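Bifunctional sugar-1-phosphate nucleotidylyltransferase/acetyltransferase (Sulfolobus tokodaii, PDB 5Z0A) catalyses uridylyl transfer to N-acetylglucosamine 1-phosphate and related sugar phosphates, and acetyl transfer to amino-sugar phosphates, in the synthesis of UDP-GlcNAc and UDP-GalNAc. Local coordinates at residues A93-G98 and Y161-D166; Y130-L135 and N154-G159. The protein carries 1 engineered substitution. All blocks are in the same frame, centred on the assembly; numbering follows the deposited sequence.

Both contacts lie in the nucleotidylyltransferase region and use strand 155-164, at different points along it. Contact 2 joins the start of that strand to strand 131-135, which pairs with strand 141-146 in a small antiparallel sheet. Contact 1 joins its end to strand 92-97 in the large mixed sheet. Along the chain the order is 93-98, 130-135, 154-159, 161-166, so contact 2 falls within the span bracketed by contact 1. Their centres are about 16 Å apart. They meet where Asn97 N probably donates a hydrogen bond to Gly159 O, 2.9 Å away. One broken strand thus carries the chain from the small sheet to the large one, past the sugar-phosphate site.

Contact 1 of 2, residues A93-G98 and Y161-D166; sequences ALIING and YKLNSD. Engineered in segment 93-98: Asn97 (natural residue Tyr).
Tyr161 meets Ile95 at a slant, its ring atom CD1 3.9 Å from Ile95 CG2. The two side chains share one face of the sheet with Ala93 and Leu163. Ile95 reaches both neighbours by dividing its branches. CG1 is anti to the carbonyl carbon (chi1 -63°) and carries CD1 along to Leu163, while CG2 turns to the tyrosine. Ile95 CD1 lies 3.8 Å from Leu163 CD1, and these side chains cross at about a right angle. Helix 184-194 packs on this face through Leu184, Ile188 and Met191.

The backbones are held by two antiparallel hydrogen-bonded pairs, Ala93 with Leu163 and Ile95 with Tyr161. Ile95 N to Tyr161 O is 2.7 Å. The return bond, from Tyr161 N to Ile95 O, is nearly straight at 173°. Between the two pairs, Leu94 and Lys162 form a non-hydrogen-bonded pair with side chains on the other face. Leu94 CD1 bends back to within 3.5 Å of Tyr161 O. Lys162 leads away, folded at its second and third torsions. Its NZ donates to Asn164 OD1 and Leu114 O and forms a salt bridge with Glu92.

Asn97, an engineered residue that is tyrosine in nature, brings OD1 to the edge of the Tyr161 ring, 4.2 Å from CE1. This OD1 is buried without a polar partner in the model. The pairing belongs to the central mixed sheet of the GT-A-like nucleotidyltransferase fold, and its Asn97 end reaches the N-acetylglucosamine 1-phosphate site.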
loop_
_atom_site.group_PDB
_atom_site.type_symbol
_atom_site.label_atom_id
_atom_site.label_comp_id
_atom_site.label_asym_id
_atom_site.label_seq_id
_atom_site.Cartn_x
_atom_site.Cartn_y
_atom_site.Cartn_z
ATOM N N ALA A 93 20.869 -33.742 40.846
ATOM C CA ALA A 93 20.497 -32.421 40.287
ATOM C C ALA A 93 19.252 -32.479 39.410
ATOM O O ALA A 93 18.929 -33.531 38.836
ATOM C CB ALA A 93 21.672 -31.816 39.519
ATOM N N LEU A 94 18.540 -31.354 39.349
ATOM C CA LEU A 94 17.500 -31.153 38.304
ATOM C C LEU A 94 18.187 -30.618 37.040
ATOM O O LEU A 94 18.988 -29.700 37.105
ATOM C CB LEU A 94 16.456 -30.185 38.774
ATOM C CG LEU A 94 15.262 -29.968 37.823
ATOM C CD1 LEU A 94 14.300 -31.154 37.832
ATOM C CD2 LEU A 94 14.564 -28.705 38.288
ATOM N N ILE A 95 17.913 -31.240 35.899
ATOM C CA ILE A 95 18.502 -30.852 34.669
ATOM C C ILE A 95 17.364 -30.546 33.708
ATOM O O ILE A 95 16.481 -31.368 33.518
ATOM C CB ILE A 95 19.357 -31.978 34.117
ATOM C CG1 ILE A 95 20.508 -32.264 35.104
ATOM C CG2 ILE A 95 19.918 -31.616 32.745
ATOM C CD1 ILE A 95 21.164 -33.602 34.840
ATOM N N ILE A 96 17.384 -29.372 33.086
ATOM C CA ILE A 96 16.403 -29.076 32.022
ATOM C C ILE A 96 17.045 -28.595 30.716
ATOM O O ILE A 96 17.993 -27.793 30.738
ATOM C CB ILE A 96 15.336 -28.072 32.506
ATOM C CG1 ILE A 96 15.909 -26.717 32.776
ATOM C CG2 ILE A 96 14.652 -28.536 33.802
ATOM C CD1 ILE A 96 14.830 -25.668 32.674
ATOM N N ASN A 97 16.538 -29.055 29.580
ATOM C CA ASN A 97 16.994 -28.504 28.299
ATOM C C ASN A 97 16.565 -27.058 28.145
ATOM O O ASN A 97 15.411 -26.710 28.451
ATOM C CB ASN A 97 16.431 -29.255 27.117
ATOM C CG ASN A 97 17.073 -30.583 26.926
ATOM O OD1 ASN A 97 18.080 -30.901 27.544
ATOM N ND2 ASN A 97 16.484 -31.393 26.048
ATOM N N GLY A 98 17.491 -26.213 27.692
ATOM C CA GLY A 98 17.254 -24.745 27.619
ATOM C C GLY A 98 16.418 -24.315 26.429
ATOM O O GLY A 98 16.092 -23.164 26.325
ATOM N N TYR A 161 14.929 -33.751 33.658
ATOM C CA TYR A 161 15.498 -34.871 34.391
ATOM C C TYR A 161 15.834 -34.535 35.820
ATOM O O TYR A 161 16.352 -33.435 36.108
ATOM C CB TYR A 161 16.783 -35.319 33.717
ATOM C CG TYR A 161 16.772 -35.278 32.199
ATOM C CD1 TYR A 161 17.335 -34.228 31.506
ATOM C CD2 TYR A 161 16.243 -36.322 31.451
ATOM C CE1 TYR A 161 17.376 -34.215 30.109
ATOM C CE2 TYR A 161 16.303 -36.324 30.076
ATOM C CZ TYR A 161 16.872 -35.241 29.417
ATOM O OH TYR A 161 16.959 -35.270 28.065
ATOM N N LYS A 162 15.664 -35.515 36.710
ATOM C CA LYS A 162 16.266 -35.459 38.054
ATOM C C LYS A 162 17.181 -36.649 38.127
ATOM O O LYS A 162 16.727 -37.808 38.194
ATOM C CB LYS A 162 15.183 -35.502 39.149
ATOM C CG LYS A 162 15.616 -34.992 40.499
ATOM C CD LYS A 162 16.512 -35.929 41.306
ATOM C CE LYS A 162 15.912 -37.298 41.553
ATOM N NZ LYS A 162 16.741 -38.062 42.572
ATOM N N LEU A 163 18.479 -36.364 38.026
ATOM C CA LEU A 163 19.474 -37.419 37.906
ATOM C C LEU A 163 20.441 -37.379 39.086
ATOM O O LEU A 163 20.767 -36.300 39.635
ATOM C CB LEU A 163 20.238 -37.318 36.597
ATOM C CG LEU A 163 19.428 -37.353 35.306
ATOM C CD1 LEU A 163 20.321 -37.202 34.083
ATOM C CD2 LEU A 163 18.654 -38.647 35.199
ATOM N N ASN A 164 20.888 -38.573 39.459
ATOM C CA ASN A 164 21.916 -38.756 40.511
ATOM C C ASN A 164 23.321 -38.726 39.891
ATOM O O ASN A 164 23.479 -38.972 38.673
ATOM C CB ASN A 164 21.659 -40.072 41.272
ATOM C CG ASN A 164 20.238 -40.140 41.860
ATOM O OD1 ASN A 164 19.651 -39.115 42.212
ATOM N ND2 ASN A 164 19.698 -41.347 41.979
ATOM N N SER A 165 24.332 -38.482 40.717
ATOM C CA SER A 165 25.705 -38.362 40.222
ATOM C C SER A 165 26.265 -39.625 39.553
ATOM O O SER A 165 27.257 -39.539 38.834
ATOM C CB SER A 165 26.654 -37.843 41.306
ATOM O OG SER A 165 26.740 -38.734 42.391
ATOM N N ASP A 166 25.598 -40.763 39.736
ATOM C CA ASP A 166 25.867 -41.970 38.924
ATOM C C ASP A 166 25.828 -41.753 37.395
ATOM O O ASP A 166 26.391 -42.558 36.632
ATOM C CB ASP A 166 24.907 -43.121 39.292
ATOM C CG ASP A 166 25.046 -43.560 40.753
ATOM O OD1 ASP A 166 26.173 -43.893 41.170
ATOM O OD2 ASP A 166 24.057 -43.520 41.505
#

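Contact 2 of 2, residues Y130-L135 and N154-G159; sequences YGVLVL and NLINAG
Ile156 sets its terminal methyl over one face of the Tyr130 ring. CD1 stands 3.8 Å from the ring centroid and 26° off the normal, a CH-pi contact offset toward the rim at CG. Chi1 of 68° puts Ile156 CG1 between its own backbone N and carbonyl carbon, and from there the chain extends to the ring. Ile156 CG2 rests against Tyr130 CB. At the far end of the ring, Tyr130 OH is hydrogen-bonded to Asp208.

Leu133 points toward strand 155-158. Its two methyls part. CD1 meets Leu155 CD1 at 3.8 Å, with the side chains crossing obliquely. CD2 lies 3.6 Å from Asn157 N and also touches Asn157 CB. Leu135 CD1 approaches Leu155 CD1, the side chains roughly at a right angle.

The strand segments run at 116° to each other, and a single bridge joins Val132 and Ile156. Asn157 N donates to Gly131 O at 2.7 Å, almost straight. Leu133 N donates to Leu155 O at 2.9 Å, tilted from the carbonyl plane.

Asn157 OD1 takes the Gly159 N-H from above its amide plane, an Asx turn at the corner of the chain. Its ND2 is hydrogen-bonded to Tyr161 OH. Gly131 and Asn157 both bind N-acetylglucosamine 1-phosphate. The apolar side chains pack around the crossing, and the two backbone bonds set its alignment. The Asn157 N to Gly131 O bond directly links two residues of the sugar-phosphate site, and the side-chain bonds probably limit rotation of the Asn157 amide.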
loop_
_atom_site.group_PDB
_atom_site.type_symbol
_atom_site.label_atom_id
_atom_site.label_comp_id
_atom_site.label_asym_id
_atom_site.label_seq_id
_atom_site.Cartn_x
_atom_site.Cartn_y
_atom_site.Cartn_z
ATOM N N TYR A 130 11.688 -36.875 17.896
ATOM C CA TYR A 130 12.101 -36.771 19.288
ATOM C C TYR A 130 12.545 -38.106 19.817
ATOM O O TYR A 130 12.419 -39.123 19.133
ATOM C CB TYR A 130 10.895 -36.291 20.133
ATOM C CG TYR A 130 10.460 -34.881 19.815
ATOM C CD1 TYR A 130 9.260 -34.623 19.118
ATOM C CD2 TYR A 130 11.216 -33.797 20.247
ATOM C CE1 TYR A 130 8.850 -33.340 18.833
ATOM C CE2 TYR A 130 10.800 -32.513 19.981
ATOM C CZ TYR A 130 9.635 -32.291 19.272
ATOM O OH TYR A 130 9.236 -31.010 19.042
ATOM N N GLY A 131 13.038 -38.107 21.052
ATOM C CA GLY A 131 13.332 -39.349 21.786
ATOM C C GLY A 131 12.086 -39.960 22.384
ATOM O O GLY A 131 11.472 -39.368 23.267
ATOM N N VAL A 132 11.715 -41.147 21.917
ATOM C CA VAL A 132 10.518 -41.831 22.364
ATOM C C VAL A 132 10.818 -42.681 23.569
ATOM O O VAL A 132 11.804 -43.402 23.554
ATOM C CB VAL A 132 9.922 -42.675 21.230
ATOM C CG1 VAL A 132 8.780 -43.548 21.701
ATOM C CG2 VAL A 132 9.423 -41.741 20.125
ATOM N N LEU A 133 9.948 -42.611 24.591
ATOM C CA LEU A 133 10.099 -43.400 25.796
ATOM C C LEU A 133 9.400 -44.732 25.644
ATOM O O LEU A 133 8.212 -44.787 25.319
ATOM C CB LEU A 133 9.553 -42.688 27.029
ATOM C CG LEU A 133 9.982 -41.238 27.217
ATOM C CD1 LEU A 133 9.406 -40.731 28.522
ATOM C CD2 LEU A 133 11.489 -41.058 27.207
ATOM N N VAL A 134 10.164 -45.797 25.891
ATOM C CA VAL A 134 9.661 -47.172 25.964
ATOM C C VAL A 134 9.670 -47.489 27.442
ATOM O O VAL A 134 10.696 -47.335 28.111
ATOM C CB VAL A 134 10.531 -48.144 25.137
ATOM C CG1 VAL A 134 10.064 -49.587 25.285
ATOM C CG2 VAL A 134 10.500 -47.764 23.662
ATOM N N LEU A 135 8.492 -47.854 27.969
ATOM C CA LEU A 135 8.331 -48.190 29.390
ATOM C C LEU A 135 8.304 -49.696 29.573
ATOM O O LEU A 135 7.821 -50.418 28.706
ATOM C CB LEU A 135 7.019 -47.610 29.940
ATOM C CG LEU A 135 6.788 -46.109 29.696
ATOM C CD1 LEU A 135 5.418 -45.668 30.219
ATOM C CD2 LEU A 135 7.917 -45.290 30.320
ATOM N N ASN A 154 3.492 -42.420 21.532
ATOM C CA ASN A 154 3.414 -40.954 21.519
ATOM C C ASN A 154 4.226 -40.282 22.621
ATOM O O ASN A 154 4.423 -39.072 22.576
ATOM C CB ASN A 154 1.954 -40.512 21.671
ATOM C CG ASN A 154 1.303 -40.256 20.351
ATOM O OD1 ASN A 154 1.951 -39.814 19.402
ATOM N ND2 ASN A 154 0.007 -40.520 20.270
ATOM N N LEU A 155 4.637 -41.054 23.619
ATOM C CA LEU A 155 5.272 -40.523 24.834
ATOM C C LEU A 155 6.733 -40.252 24.493
ATOM O O LEU A 155 7.468 -41.198 24.147
ATOM C CB LEU A 155 5.229 -41.553 25.978
ATOM C CG LEU A 155 4.906 -41.223 27.425
ATOM C CD1 LEU A 155 5.826 -41.960 28.373
ATOM C CD2 LEU A 155 4.778 -39.755 27.790
ATOM N N ILE A 156 7.142 -38.987 24.544
ATOM C CA ILE A 156 8.548 -38.613 24.336
ATOM C C ILE A 156 9.226 -38.062 25.564
ATOM O O ILE A 156 8.595 -37.683 26.565
ATOM C CB ILE A 156 8.711 -37.581 23.197
ATOM C CG1 ILE A 156 8.117 -36.210 23.565
ATOM C CG2 ILE A 156 8.092 -38.120 21.905
ATOM C CD1 ILE A 156 8.601 -35.107 22.713
ATOM N N ASN A 157 10.548 -38.036 25.461
ATOM C CA ASN A 157 11.437 -37.389 26.408
ATOM C C ASN A 157 11.148 -35.886 26.426
ATOM O O ASN A 157 11.442 -35.190 25.469
ATOM C CB ASN A 157 12.893 -37.655 26.004
ATOM C CG ASN A 157 13.904 -36.972 26.906
ATOM O OD1 ASN A 157 13.610 -36.600 28.041
ATOM N ND2 ASN A 157 15.124 -36.839 26.408
ATOM N N ALA A 158 10.627 -35.399 27.535
ATOM C CA ALA A 158 10.349 -33.975 27.656
ATOM C C ALA A 158 11.599 -33.084 27.923
ATOM O O ALA A 158 11.502 -31.865 27.845
ATOM C CB ALA A 158 9.321 -33.748 28.734
ATOM N N GLY A 159 12.773 -33.666 28.151
ATOM C CA GLY A 159 14.012 -32.884 28.421
ATOM C C GLY A 159 14.079 -32.303 29.827
ATOM O O GLY A 159 14.711 -31.276 30.044
#